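Glucose-6-phosphate 1-dehydrogenase (Mycobacterium avium, PDB 4LGV) probably catalyses the NADP+-dependent oxidation of glucose 6-phosphate to 6-phosphogluconolactone, the first step of the pentose phosphate pathway. Local coordinates at residues V34-T39 and S118-K123; D75-R80 and L104-G109; V263-P268 and D274-K279. All coordinates share one frame; numbering follows the deposited sequence. Where two conformers were deposited one is given.

Interaction 1: V34-T39 and S118-K123; sequences VIFGIT and SELAEK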
ATOM      1  N   VAL A  34      -0.978   1.523  52.738  1.00 27.34           N
ATOM      2  CA  VAL A  34      -1.471   2.528  53.635  1.00 27.11           C
ATOM      3  C   VAL A  34      -2.601   3.293  52.954  1.00 27.53           C
ATOM      4  O   VAL A  34      -2.378   3.954  51.919  1.00 25.77           O
ATOM      5  CB  VAL A  34      -0.343   3.518  54.005  1.00 27.23           C
ATOM      6  CG1 VAL A  34      -0.864   4.554  54.932  1.00 27.56           C
ATOM      7  CG2 VAL A  34       0.844   2.778  54.617  1.00 27.78           C
ATOM      8  N   ILE A  35      -3.803   3.251  53.544  1.00 27.07           N
ATOM      9  CA  ILE A  35      -4.983   3.837  52.896  1.00 26.90           C
ATOM     10  C   ILE A  35      -5.477   5.035  53.650  1.00 26.57           C
ATOM     11  O   ILE A  35      -6.008   4.888  54.745  1.00 26.90           O
ATOM     12  CB  ILE A  35      -6.164   2.821  52.834  1.00 26.14           C
ATOM     13  CG1 ILE A  35      -5.747   1.593  52.061  1.00 25.68           C
ATOM     14  CG2 ILE A  35      -7.382   3.435  52.156  1.00 25.58           C
ATOM     15  CD1 ILE A  35      -6.717   0.437  52.114  1.00 25.02           C
ATOM     16  N   PHE A  36      -5.323   6.215  53.061  1.00 26.93           N
ATOM     17  CA  PHE A  36      -5.913   7.419  53.619  1.00 27.64           C
ATOM     18  C   PHE A  36      -7.332   7.524  53.130  1.00 28.65           C
ATOM     19  O   PHE A  36      -7.582   7.470  51.914  1.00 28.55           O
ATOM     20  CB  PHE A  36      -5.144   8.664  53.219  1.00 28.72           C
ATOM     21  CG  PHE A  36      -3.801   8.811  53.901  1.00 30.21           C
ATOM     22  CD1 PHE A  36      -2.732   7.998  53.571  1.00 30.72           C
ATOM     23  CD2 PHE A  36      -3.611   9.773  54.907  1.00 31.12           C
ATOM     24  CE1 PHE A  36      -1.497   8.132  54.213  1.00 32.24           C
ATOM     25  CE2 PHE A  36      -2.376   9.915  55.545  1.00 31.85           C
ATOM     26  CZ  PHE A  36      -1.315   9.095  55.198  1.00 32.38           C
ATOM     27  N   GLY A  37      -8.263   7.670  54.076  1.00 28.18           N
ATOM     28  CA  GLY A  37      -9.696   7.826  53.761  1.00 28.55           C
ATOM     29  C   GLY A  37     -10.497   6.536  53.937  1.00 28.63           C
ATOM     30  O   GLY A  37     -11.523   6.357  53.321  1.00 29.38           O
ATOM     31  N   ILE A  38     -10.037   5.671  54.829  1.00 28.63           N
ATOM     32  CA  ILE A  38     -10.572   4.308  54.982  1.00 28.93           C
ATOM     33  C   ILE A  38     -12.001   4.278  55.539  1.00 29.36           C
ATOM     34  O   ILE A  38     -12.694   3.263  55.413  1.00 32.22           O
ATOM     35  CB  ILE A  38      -9.617   3.460  55.854  1.00 28.43           C
ATOM     36  CG1 ILE A  38      -9.928   1.989  55.762  1.00 29.14           C
ATOM     37  CG2 ILE A  38      -9.700   3.890  57.300  1.00 29.79           C
ATOM     38  CD1 ILE A  38      -9.622   1.384  54.436  1.00 30.67           C
ATOM     39  N   THR A  39     -12.473   5.387  56.100  1.00 29.10           N
ATOM     40  CA  THR A  39     -13.865   5.490  56.571  1.00 27.44           C
ATOM     41  C   THR A  39     -14.782   6.227  55.618  1.00 27.96           C
ATOM     42  O   THR A  39     -15.969   6.404  55.927  1.00 27.22           O
ATOM     43  CB  THR A  39     -13.949   6.222  57.915  1.00 28.14           C
ATOM     44  OG1 THR A  39     -13.483   7.559  57.772  1.00 26.33           O
ATOM     45  CG2 THR A  39     -13.143   5.501  58.945  1.00 28.08           C
ATOM     46  N   SER A 118       4.247  11.361  62.383  1.00 42.91           N
ATOM     47  CA  SER A 118       5.188  10.804  63.360  1.00 45.65           C
ATOM     48  C   SER A 118       4.695   9.455  63.827  1.00 45.69           C
ATOM     49  O   SER A 118       5.467   8.506  63.962  1.00 46.61           O
ATOM     50  CB  SER A 118       5.320  11.702  64.607  1.00 46.14           C
ATOM     51  OG  SER A 118       5.777  12.966  64.223  1.00 51.53           O
ATOM     52  N   GLU A 119       3.417   9.394  64.138  1.00 45.74           N
ATOM     53  CA  GLU A 119       2.792   8.121  64.509  1.00 50.45           C
ATOM     54  C   GLU A 119       2.863   7.060  63.380  1.00 44.96           C
ATOM     55  O   GLU A 119       3.222   5.894  63.597  1.00 45.45           O
ATOM     56  CB  GLU A 119       1.334   8.383  64.870  1.00 55.48           C
ATOM     57  CG  GLU A 119       1.019   8.244  66.334  1.00 61.00           C
ATOM     58  CD  GLU A 119      -0.487   8.292  66.569  1.00 64.87           C
ATOM     59  OE1 GLU A 119      -1.078   9.386  66.356  1.00 62.99           O
ATOM     60  OE2 GLU A 119      -1.059   7.224  66.925  1.00 62.47           O
ATOM     61  N   LEU A 120       2.565   7.492  62.171  1.00 42.54           N
ATOM     62  CA  LEU A 120       2.692   6.629  60.995  1.00 41.36           C
ATOM     63  C   LEU A 120       4.117   6.139  60.839  1.00 42.34           C
ATOM     64  O   LEU A 120       4.352   5.006  60.447  1.00 41.35           O
ATOM     65  CB  LEU A 120       2.271   7.419  59.758  1.00 41.07           C
ATOM     66  CG  LEU A 120       1.994   6.665  58.466  1.00 40.88           C
ATOM     67  CD1 LEU A 120       1.043   5.494  58.674  1.00 39.79           C
ATOM     68  CD2 LEU A 120       1.443   7.623  57.423  1.00 39.86           C
ATOM     69  N   ALA A 121       5.084   7.010  61.119  1.00 43.39           N
ATOM     70  CA  ALA A 121       6.509   6.666  60.933  1.00 45.72           C
ATOM     71  C   ALA A 121       6.931   5.556  61.875  1.00 48.46           C
ATOM     72  O   ALA A 121       7.819   4.805  61.544  1.00 47.84           O
ATOM     73  CB  ALA A 121       7.402   7.894  61.116  1.00 45.59           C
ATOM     74  N   GLU A 122       6.296   5.444  63.042  1.00 51.98           N
ATOM     75  CA  GLU A 122       6.585   4.311  63.935  1.00 54.07           C
ATOM     76  C   GLU A 122       6.121   2.996  63.334  1.00 53.94           C
ATOM     77  O   GLU A 122       6.779   1.972  63.517  1.00 53.96           O
ATOM     78  CB  GLU A 122       5.868   4.440  65.274  1.00 56.86           C
ATOM     79  CG  GLU A 122       6.394   5.487  66.209  1.00 61.27           C
ATOM     80  CD  GLU A 122       5.802   5.326  67.612  1.00 64.24           C
ATOM     81  OE1 GLU A 122       4.945   4.416  67.820  1.00 64.80           O
ATOM     82  OE2 GLU A 122       6.211   6.103  68.508  1.00 66.13           O
ATOM     83  N   LYS A 123       4.952   3.016  62.683  1.00 53.01           N
ATOM     84  CA  LYS A 123       4.344   1.786  62.146  1.00 53.53           C
ATOM     85  C   LYS A 123       5.051   1.332  60.863  1.00 54.60           C
ATOM     86  O   LYS A 123       4.913   0.197  60.467  1.00 58.97           O
ATOM     87  CB  LYS A 123       2.817   1.942  61.955  1.00 50.39           C
TER
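The ring of Phe36 points its far corner at the helix: CZ lies 3.8 Å from CD2 of Leu120, and the methyl arrives at a slant. The Phe36 side chain also packs on Val111, Met136, Val67, and Tyr132 and Leu134 of strand 130-134. The setting is a Rossmann fold, a parallel sheet with strand order 3-2-1-4-5-6. Strand 32-36 lies inside that sheet, bonded through its backbone to strand 64-68 at Ile35 and to strand 130-134 at Val34 and Phe36. Helix 114-123 belongs to the long crossover that carries the chain from strand 104-108, outermost within this chain, to strand 130-134, and it lies over the first strand. Beyond Phe36 the strand gives way to the loop Gly37-Ile38-Thr39, where Gly37 has a positive phi of 101°. A glycine-containing turn at this position is a hallmark of dinucleotide-binding folds, consistent with a coenzyme site at this end of the sheet.

Of residues 118-123, only Leu120 reaches across. Its CG stands anti to the backbone N (chi1 -166°), which sends the fork of the side chain down to the sheet, where the two methyls part company. CD2 goes to the phenyl ring, which approaches from the opposite direction. CD1 goes to Val34. Together the segments bury 95 Å², all of it by apolar contact without a hydrogen bond across. Val34 and Phe36, two residues apart, lie on the same face of the strand and also pack on each other, Val34 CG1 being 3.7 Å from Phe36 CE1. That same CG1 lies 4.3 Å from Leu120 CD1.

Interaction 2: D75-R80 and L104-G109; sequences DQLLDR and LSYLSG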
ATOM      1  N   ASP A  75     -11.669  -2.342  66.225  1.00 29.88           N
ATOM      2  CA  ASP A  75     -12.897  -3.154  66.189  1.00 31.03           C
ATOM      3  C   ASP A  75     -14.042  -2.461  65.494  1.00 29.01           C
ATOM      4  O   ASP A  75     -14.773  -3.061  64.735  1.00 28.28           O
ATOM      5  CB  ASP A  75     -13.337  -3.551  67.613  1.00 33.51           C
ATOM      6  CG  ASP A  75     -12.424  -4.625  68.237  1.00 35.57           C
ATOM      7  OD1 ASP A  75     -11.631  -5.268  67.497  1.00 36.13           O
ATOM      8  OD2 ASP A  75     -12.499  -4.804  69.473  1.00 38.49           O
ATOM      9  N   GLN A  76     -14.214  -1.180  65.772  1.00 28.99           N
ATOM     10  CA  GLN A  76     -15.278  -0.420  65.102  1.00 28.72           C
ATOM     11  C   GLN A  76     -15.041  -0.320  63.592  1.00 27.42           C
ATOM     12  O   GLN A  76     -15.962  -0.430  62.783  1.00 28.18           O
ATOM     13  CB  GLN A  76     -15.407   0.951  65.714  1.00 28.66           C
ATOM     14  CG  GLN A  76     -16.054   0.930  67.085  1.00 29.37           C
ATOM     15  CD  GLN A  76     -15.928   2.265  67.846  1.00 30.79           C
ATOM     16  OE1 GLN A  76     -14.863   2.890  67.890  1.00 29.99           O
ATOM     17  NE2 GLN A  76     -17.019   2.696  68.439  1.00 31.12           N
ATOM     18  N   LEU A  77     -13.785  -0.186  63.215  1.00 26.88           N
ATOM     19  CA  LEU A  77     -13.448  -0.212  61.812  1.00 26.49           C
ATOM     20  C   LEU A  77     -13.779  -1.552  61.159  1.00 25.71           C
ATOM     21  O   LEU A  77     -14.305  -1.597  60.066  1.00 26.38           O
ATOM     22  CB  LEU A  77     -11.974   0.144  61.606  1.00 26.61           C
ATOM     23  CG  LEU A  77     -11.513   0.142  60.160  1.00 26.19           C
ATOM     24  CD1 LEU A  77     -12.212   1.243  59.403  1.00 26.35           C
ATOM     25  CD2 LEU A  77     -10.020   0.284  60.061  1.00 27.05           C
ATOM     26  N   LEU A  78     -13.473  -2.637  61.843  1.00 26.18           N
ATOM     27  CA  LEU A  78     -13.786  -3.975  61.351  1.00 26.59           C
ATOM     28  C   LEU A  78     -15.270  -4.204  61.150  1.00 26.99           C
ATOM     29  O   LEU A  78     -15.671  -4.822  60.144  1.00 24.18           O
ATOM     30  CB  LEU A  78     -13.214  -5.038  62.264  1.00 26.13           C
ATOM     31  CG  LEU A  78     -11.678  -5.042  62.289  1.00 25.85           C
ATOM     32  CD1 LEU A  78     -11.211  -6.118  63.260  1.00 26.57           C
ATOM     33  CD2 LEU A  78     -11.041  -5.286  60.924  1.00 24.91           C
ATOM     34  N   ASP A  79     -16.068  -3.655  62.062  1.00 27.72           N
ATOM     35  CA  ASP A  79     -17.510  -3.707  61.897  1.00 29.81           C
ATOM     36  C   ASP A  79     -17.900  -2.943  60.615  1.00 29.63           C
ATOM     37  O   ASP A  79     -18.736  -3.395  59.860  1.00 27.44           O
ATOM     38  CB  ASP A  79     -18.254  -3.108  63.089  1.00 33.50           C
ATOM     39  CG  ASP A  79     -18.144  -3.961  64.353  1.00 37.43           C
ATOM     40  OD1 ASP A  79     -17.978  -5.189  64.245  1.00 38.47           O
ATOM     41  OD2 ASP A  79     -18.211  -3.357  65.466  1.00 44.60           O
ATOM     42  N   ARG A  80     -17.312  -1.778  60.417  1.00 27.39           N
ATOM     43  CA  ARG A  80     -17.584  -1.000  59.218  1.00 27.95           C
ATOM     44  C   ARG A  80     -17.220  -1.772  57.948  1.00 26.88           C
ATOM     45  O   ARG A  80     -17.979  -1.756  56.966  1.00 26.00           O
ATOM     46  CB  ARG A  80     -16.802   0.302  59.227  1.00 27.26           C
ATOM     47  CG  ARG A  80     -17.510   1.404  59.981  1.00 28.99           C
ATOM     48  CD  ARG A  80     -16.609   2.607  59.911  1.00 28.53           C
ATOM     49  NE  ARG A  80     -17.116   3.789  60.569  1.00 29.64           N
ATOM     50  CZ  ARG A  80     -17.671   4.840  59.958  1.00 29.77           C
ATOM     51  NH1 ARG A  80     -17.835   4.894  58.639  1.00 29.37           N
ATOM     52  NH2 ARG A  80     -18.069   5.853  60.689  1.00 31.05           N
ATOM     53  N   LEU A 104      -5.060  -5.860  59.103  1.00 29.22           N
ATOM     54  CA  LEU A 104      -5.492  -4.472  59.181  1.00 30.35           C
ATOM     55  C   LEU A 104      -5.151  -3.817  60.509  1.00 29.98           C
ATOM     56  O   LEU A 104      -5.334  -4.409  61.544  1.00 30.93           O
ATOM     57  CB  LEU A 104      -6.987  -4.426  58.982  1.00 32.30           C
ATOM     58  CG  LEU A 104      -7.630  -3.108  58.547  1.00 35.83           C
ATOM     59  CD1 LEU A 104      -7.015  -2.522  57.283  1.00 35.75           C
ATOM     60  CD2 LEU A 104      -9.117  -3.378  58.307  1.00 36.69           C
ATOM     61  N   SER A 105      -4.596  -2.600  60.463  1.00 29.46           N
ATOM     62  CA  SER A 105      -4.507  -1.731  61.640  1.00 28.98           C
ATOM     63  C   SER A 105      -5.136  -0.397  61.303  1.00 27.68           C
ATOM     64  O   SER A 105      -5.412  -0.105  60.139  1.00 27.22           O
ATOM     65  CB  SER A 105      -3.048  -1.571  62.139  1.00 30.11           C
ATOM     66  OG  SER A 105      -2.208  -1.091  61.111  1.00 31.71           O
ATOM     67  N   TYR A 106      -5.355   0.431  62.317  1.00 28.25           N
ATOM     68  CA  TYR A 106      -6.016   1.720  62.147  1.00 28.13           C
ATOM     69  C   TYR A 106      -5.328   2.816  62.908  1.00 30.65           C
ATOM     70  O   TYR A 106      -4.884   2.658  64.064  1.00 31.22           O
ATOM     71  CB  TYR A 106      -7.456   1.658  62.604  1.00 28.25           C
ATOM     72  CG  TYR A 106      -8.225   2.972  62.417  1.00 28.61           C
ATOM     73  CD1 TYR A 106      -8.474   3.472  61.154  1.00 28.06           C
ATOM     74  CD2 TYR A 106      -8.680   3.712  63.513  1.00 29.27           C
ATOM     75  CE1 TYR A 106      -9.167   4.646  60.968  1.00 27.85           C
ATOM     76  CE2 TYR A 106      -9.370   4.912  63.336  1.00 29.89           C
ATOM     77  CZ  TYR A 106      -9.641   5.370  62.049  1.00 28.54           C
ATOM     78  OH  TYR A 106     -10.299   6.583  61.839  1.00 27.42           O
ATOM     79  N   LEU A 107      -5.252   3.961  62.250  1.00 34.16           N
ATOM     80  CA  LEU A 107      -4.625   5.128  62.801  1.00 34.97           C
ATOM     81  C   LEU A 107      -5.492   6.354  62.543  1.00 34.16           C
ATOM     82  O   LEU A 107      -5.854   6.642  61.392  1.00 34.46           O
ATOM     83  CB  LEU A 107      -3.279   5.226  62.151  1.00 39.57           C
ATOM     84  CG  LEU A 107      -2.260   6.159  62.743  1.00 45.59           C
ATOM     85  CD1 LEU A 107      -1.937   5.748  64.178  1.00 49.34           C
ATOM     86  CD2 LEU A 107      -1.017   6.107  61.881  1.00 46.16           C
ATOM     87  N   SER A 108      -5.868   7.010  63.641  1.00 33.80           N
ATOM     88  CA  SER A 108      -6.752   8.176  63.656  0.50 33.96           C
ATOM     89  C   SER A 108      -5.986   9.489  63.799  1.00 35.28           C
ATOM     90  O   SER A 108      -5.104   9.593  64.657  1.00 34.62           O
ATOM     91  CB  SER A 108      -7.731   8.131  64.886  0.50 34.12           C
ATOM     92  OG  SER A 108      -8.721   9.116  64.726  0.50 34.56           O
ATOM     93  N   GLY A 109      -6.362  10.496  63.010  1.00 35.65           N
ATOM     94  CA  GLY A 109      -5.798  11.813  63.212  1.00 37.92           C
ATOM     95  C   GLY A 109      -6.150  12.752  62.096  1.00 39.00           C
ATOM     96  O   GLY A 109      -6.898  12.389  61.200  1.00 36.61           O
TER
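Leu77 and Tyr106 meet at a slant, the leucine laying one methyl against the root of the aromatic side chain. Leu77 CD2 is 3.7 Å from Tyr106 CD1 and 3.9 Å from Tyr106 CB, so it touches the part of the ring nearest the strand. Both residues hold CG anti to the backbone N (chi1 180° and -178°), which brings the side chains together. The hydroxyl of Tyr106 is engaged farther on, in a hydrogen bond with the carbonyl O of Asp70.

The segments belong to a beta-alpha-beta connection of the Rossmann fold: strand 64-68 leads through helices 74-87 and 94-103 into its parallel neighbour 104-108, the edge strand of the sheet within this chain. The axes of the helix and strand segments come within 9.0 Å at 115°. Leu77 points at the strand, whereas Leu78 leaves the helix to one side and brings only its methyl CD2 in.

Leu78 and Leu104 run by one another, pointing opposite ways, and meet at CD2 of each, 3.8 Å apart. Leu104 CD2 also comes to 4.2 Å from Leu77 CD2. On one face of the Tyr106 ring, displaced toward the rim, Ser108 N sits 4.1 Å above the plane.

Interaction 3: V263-P268 and D274-K279; sequences VAMEPP and DDLNDK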
ATOM      1  N   VAL A 263      -6.187   2.689  20.234  1.00 19.83           N
ATOM      2  CA  VAL A 263      -6.672   2.267  18.935  1.00 19.44           C
ATOM      3  C   VAL A 263      -5.809   2.873  17.844  1.00 18.98           C
ATOM      4  O   VAL A 263      -5.594   2.248  16.824  1.00 18.89           O
ATOM      5  CB  VAL A 263      -8.153   2.708  18.738  1.00 19.33           C
ATOM      6  CG1 VAL A 263      -8.582   2.563  17.298  1.00 19.43           C
ATOM      7  CG2 VAL A 263      -9.059   1.839  19.594  1.00 19.34           C
ATOM      8  N   ALA A 264      -5.322   4.085  18.076  1.00 18.48           N
ATOM      9  CA  ALA A 264      -4.672   4.885  17.024  1.00 17.95           C
ATOM     10  C   ALA A 264      -3.147   4.936  17.045  1.00 18.33           C
ATOM     11  O   ALA A 264      -2.519   5.277  16.036  1.00 19.31           O
ATOM     12  CB  ALA A 264      -5.197   6.259  17.082  1.00 18.09           C
ATOM     13  N   MET A 265      -2.534   4.583  18.163  1.00 18.46           N
ATOM     14  CA  MET A 265      -1.077   4.744  18.318  1.00 18.33           C
ATOM     15  C   MET A 265      -0.272   3.852  17.405  1.00 18.33           C
ATOM     16  O   MET A 265      -0.727   2.762  16.997  1.00 18.23           O
ATOM     17  CB  MET A 265      -0.642   4.454  19.745  1.00 18.33           C
ATOM     18  CG  MET A 265      -0.901   3.040  20.200  1.00 18.44           C
ATOM     19  SD  MET A 265      -0.548   2.745  21.933  1.00 19.09           S
ATOM     20  CE  MET A 265      -0.804   0.973  21.949  1.00 18.80           C
ATOM     21  N   GLU A 266       0.948   4.328  17.137  1.00 18.31           N
ATOM     22  CA  GLU A 266       1.988   3.517  16.549  1.00 18.42           C
ATOM     23  C   GLU A 266       2.406   2.439  17.567  1.00 18.85           C
ATOM     24  O   GLU A 266       2.276   2.625  18.775  1.00 19.17           O
ATOM     25  CB  GLU A 266       3.205   4.370  16.165  1.00 17.86           C
ATOM     26  CG  GLU A 266       2.870   5.480  15.202  1.00 17.98           C
ATOM     27  CD  GLU A 266       2.301   4.994  13.882  1.00 17.96           C
ATOM     28  OE1 GLU A 266       2.836   3.999  13.324  1.00 17.89           O
ATOM     29  OE2 GLU A 266       1.351   5.620  13.357  1.00 17.84           O
ATOM     30  N   PRO A 267       2.949   1.324  17.073  1.00 18.72           N
ATOM     31  CA  PRO A 267       3.364   0.290  17.980  1.00 19.00           C
ATOM     32  C   PRO A 267       4.532   0.708  18.862  1.00 19.28           C
ATOM     33  O   PRO A 267       5.499   1.201  18.366  1.00 21.11           O
ATOM     34  CB  PRO A 267       3.816  -0.858  17.035  1.00 18.64           C
ATOM     35  CG  PRO A 267       4.061  -0.207  15.731  1.00 18.48           C
ATOM     36  CD  PRO A 267       3.142   0.954  15.652  1.00 18.20           C
ATOM     37  N   PRO A 268       4.461   0.470  20.164  1.00 19.44           N
ATOM     38  CA  PRO A 268       5.619   0.667  21.038  1.00 19.71           C
ATOM     39  C   PRO A 268       6.833  -0.098  20.628  1.00 20.16           C
ATOM     40  O   PRO A 268       6.712  -1.207  20.118  1.00 19.06           O
ATOM     41  CB  PRO A 268       5.133   0.108  22.422  1.00 20.29           C
ATOM     42  CG  PRO A 268       3.627   0.163  22.343  1.00 20.10           C
ATOM     43  CD  PRO A 268       3.287  -0.060  20.885  1.00 19.30           C
ATOM     44  N   ASP A 274       6.337   2.803  30.060  1.00 26.83           N
ATOM     45  CA  ASP A 274       6.733   4.098  29.510  1.00 27.70           C
ATOM     46  C   ASP A 274       6.836   4.063  27.978  1.00 28.37           C
ATOM     47  O   ASP A 274       6.572   5.060  27.317  1.00 27.38           O
ATOM     48  CB  ASP A 274       8.038   4.571  30.126  1.00 28.91           C
ATOM     49  CG  ASP A 274       7.831   5.244  31.502  1.00 29.60           C
ATOM     50  OD1 ASP A 274       6.802   5.935  31.754  1.00 30.22           O
ATOM     51  OD2 ASP A 274       8.714   5.069  32.335  1.00 30.82           O
ATOM     52  N   ASP A 275       7.181   2.907  27.422  1.00 27.65           N
ATOM     53  CA  ASP A 275       7.150   2.743  25.991  1.00 27.14           C
ATOM     54  C   ASP A 275       5.708   2.880  25.486  1.00 25.03           C
ATOM     55  O   ASP A 275       5.470   3.479  24.462  1.00 24.20           O
ATOM     56  CB  ASP A 275       7.701   1.385  25.627  1.00 29.37           C
ATOM     57  CG  ASP A 275       9.158   1.235  26.029  1.00 29.95           C
ATOM     58  OD1 ASP A 275       9.919   2.221  25.946  1.00 31.06           O
ATOM     59  OD2 ASP A 275       9.543   0.092  26.350  1.00 32.64           O
ATOM     60  N   LEU A 276       4.764   2.328  26.206  1.00 22.71           N
ATOM     61  CA  LEU A 276       3.393   2.414  25.824  1.00 22.19           C
ATOM     62  C   LEU A 276       2.892   3.872  25.927  1.00 22.35           C
ATOM     63  O   LEU A 276       2.266   4.405  25.030  1.00 21.81           O
ATOM     64  CB  LEU A 276       2.542   1.503  26.729  1.00 22.11           C
ATOM     65  CG  LEU A 276       1.037   1.742  26.721  1.00 22.16           C
ATOM     66  CD1 LEU A 276       0.476   1.505  25.332  1.00 21.58           C
ATOM     67  CD2 LEU A 276       0.325   0.853  27.758  1.00 22.25           C
ATOM     68  N   ASN A 277       3.203   4.503  27.038  1.00 23.48           N
ATOM     69  CA  ASN A 277       2.833   5.877  27.263  1.00 24.33           C
ATOM     70  C   ASN A 277       3.530   6.892  26.328  1.00 23.96           C
ATOM     71  O   ASN A 277       2.912   7.863  25.985  1.00 24.04           O
ATOM     72  CB  ASN A 277       3.059   6.219  28.739  1.00 25.65           C
ATOM     73  CG  ASN A 277       1.987   5.634  29.614  1.00 26.56           C
ATOM     74  OD1 ASN A 277       0.842   5.505  29.200  1.00 26.83           O
ATOM     75  ND2 ASN A 277       2.342   5.280  30.817  1.00 28.66           N
ATOM     76  N   ASP A 278       4.761   6.612  25.872  1.00 23.32           N
ATOM     77  CA  ASP A 278       5.342   7.379  24.795  1.00 23.22           C
ATOM     78  C   ASP A 278       4.415   7.331  23.555  1.00 23.16           C
ATOM     79  O   ASP A 278       4.202   8.348  22.929  1.00 22.93           O
ATOM     80  CB  ASP A 278       6.724   6.860  24.365  1.00 23.43           C
ATOM     81  CG  ASP A 278       7.812   7.167  25.372  1.00 24.20           C
ATOM     82  OD1 ASP A 278       7.577   7.922  26.336  1.00 24.96           O
ATOM     83  OD2 ASP A 278       8.905   6.570  25.265  1.00 25.03           O
ATOM     84  N   LYS A 279       3.846   6.170  23.222  1.00 22.16           N
ATOM     85  CA  LYS A 279       3.090   6.093  21.992  1.00 22.22           C
ATOM     86  C   LYS A 279       1.740   6.816  22.114  1.00 21.95           C
ATOM     87  O   LYS A 279       1.287   7.443  21.167  1.00 20.09           O
ATOM     88  CB  LYS A 279       2.865   4.649  21.593  1.00 22.53           C
ATOM     89  CG  LYS A 279       4.145   3.906  21.248  1.00 23.84           C
ATOM     90  CD  LYS A 279       4.698   4.349  19.912  1.00 25.32           C
ATOM     91  CE  LYS A 279       6.000   5.080  20.008  1.00 27.17           C
ATOM     92  NZ  LYS A 279       6.375   5.498  18.609  1.00 28.46           N
TER
HETATM   93  O   HOH W   1       1.823   6.700  18.628  1.00 15.21           O
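Helix 246-264 ends at Ala264; Met265 is the first residue out of helical geometry, and residues 265-268 continue in a polyproline II-like extended run (psi 155° at Met265) that passes alongside helix 273-284, with the CA atoms of Met265 and Lys279 5.7 Å apart. Lys279 carries much of the contact with its aliphatic chain. Bends at chi2 (-73°) and chi3 fold its methylenes over the extended run, placing Lys279 CD 3.2 Å from Glu266 O and 3.6 Å from Pro267 O. Pro268 crosses the same chain on a slant, its CG 3.9 Å from Lys279 CG, while its CB rests 4.0 Å from Asp275 O. The Met265 side chain crosses those of Leu276 and Lys279 at about a right angle: CE lies 3.7 Å from Leu276 CD1, and SD passes over Lys279 CB. No direct hydrogen bond joins the segments. A water instead accepts from Glu266 N and donates to Lys279 O at 2.7 Å, linking the two backbones.

The charged ends look elsewhere. Glu266 pairs with Arg329, whereas Lys279 NZ bridges Glu282 of its own chain and Glu282 of a neighbouring subunit, whose Arg285 also pairs with Asp275; Pro268 O accepts a hydrogen bond from Arg366 of another neighbouring subunit. The extended run and the start of helix 273-284 thus both take part in subunit contacts of the tetramer. Within the chain, helix 200-209 lies against Met265, Pro268 and Leu276, and Val263, at the end of helix 246-264, packs on strand 347-354 of the large mixed sheet.

How the interactions relate
Interactions 1 and 2 are neighbours in the Rossmann domain, their centres 11 Å apart, and both seat helices on the same parallel sheet. Helix 74-87 lies on one face of it and helix 114-123 on the other. Strand 104-108 joins them: Tyr106 faces the first helix and Leu107 the second, with Leu107 CD2 3.8 Å from Leu120 CA. Along the chain, the segments of interaction 2 fall between those of interaction 1. Interaction 3 comes later, in the C-terminal domain, its centre about 37 Å from that of interaction 1 and about 42 Å from that of interaction 2. The first two thus belong to the probable coenzyme-binding domain, while the third meets neighbouring subunits.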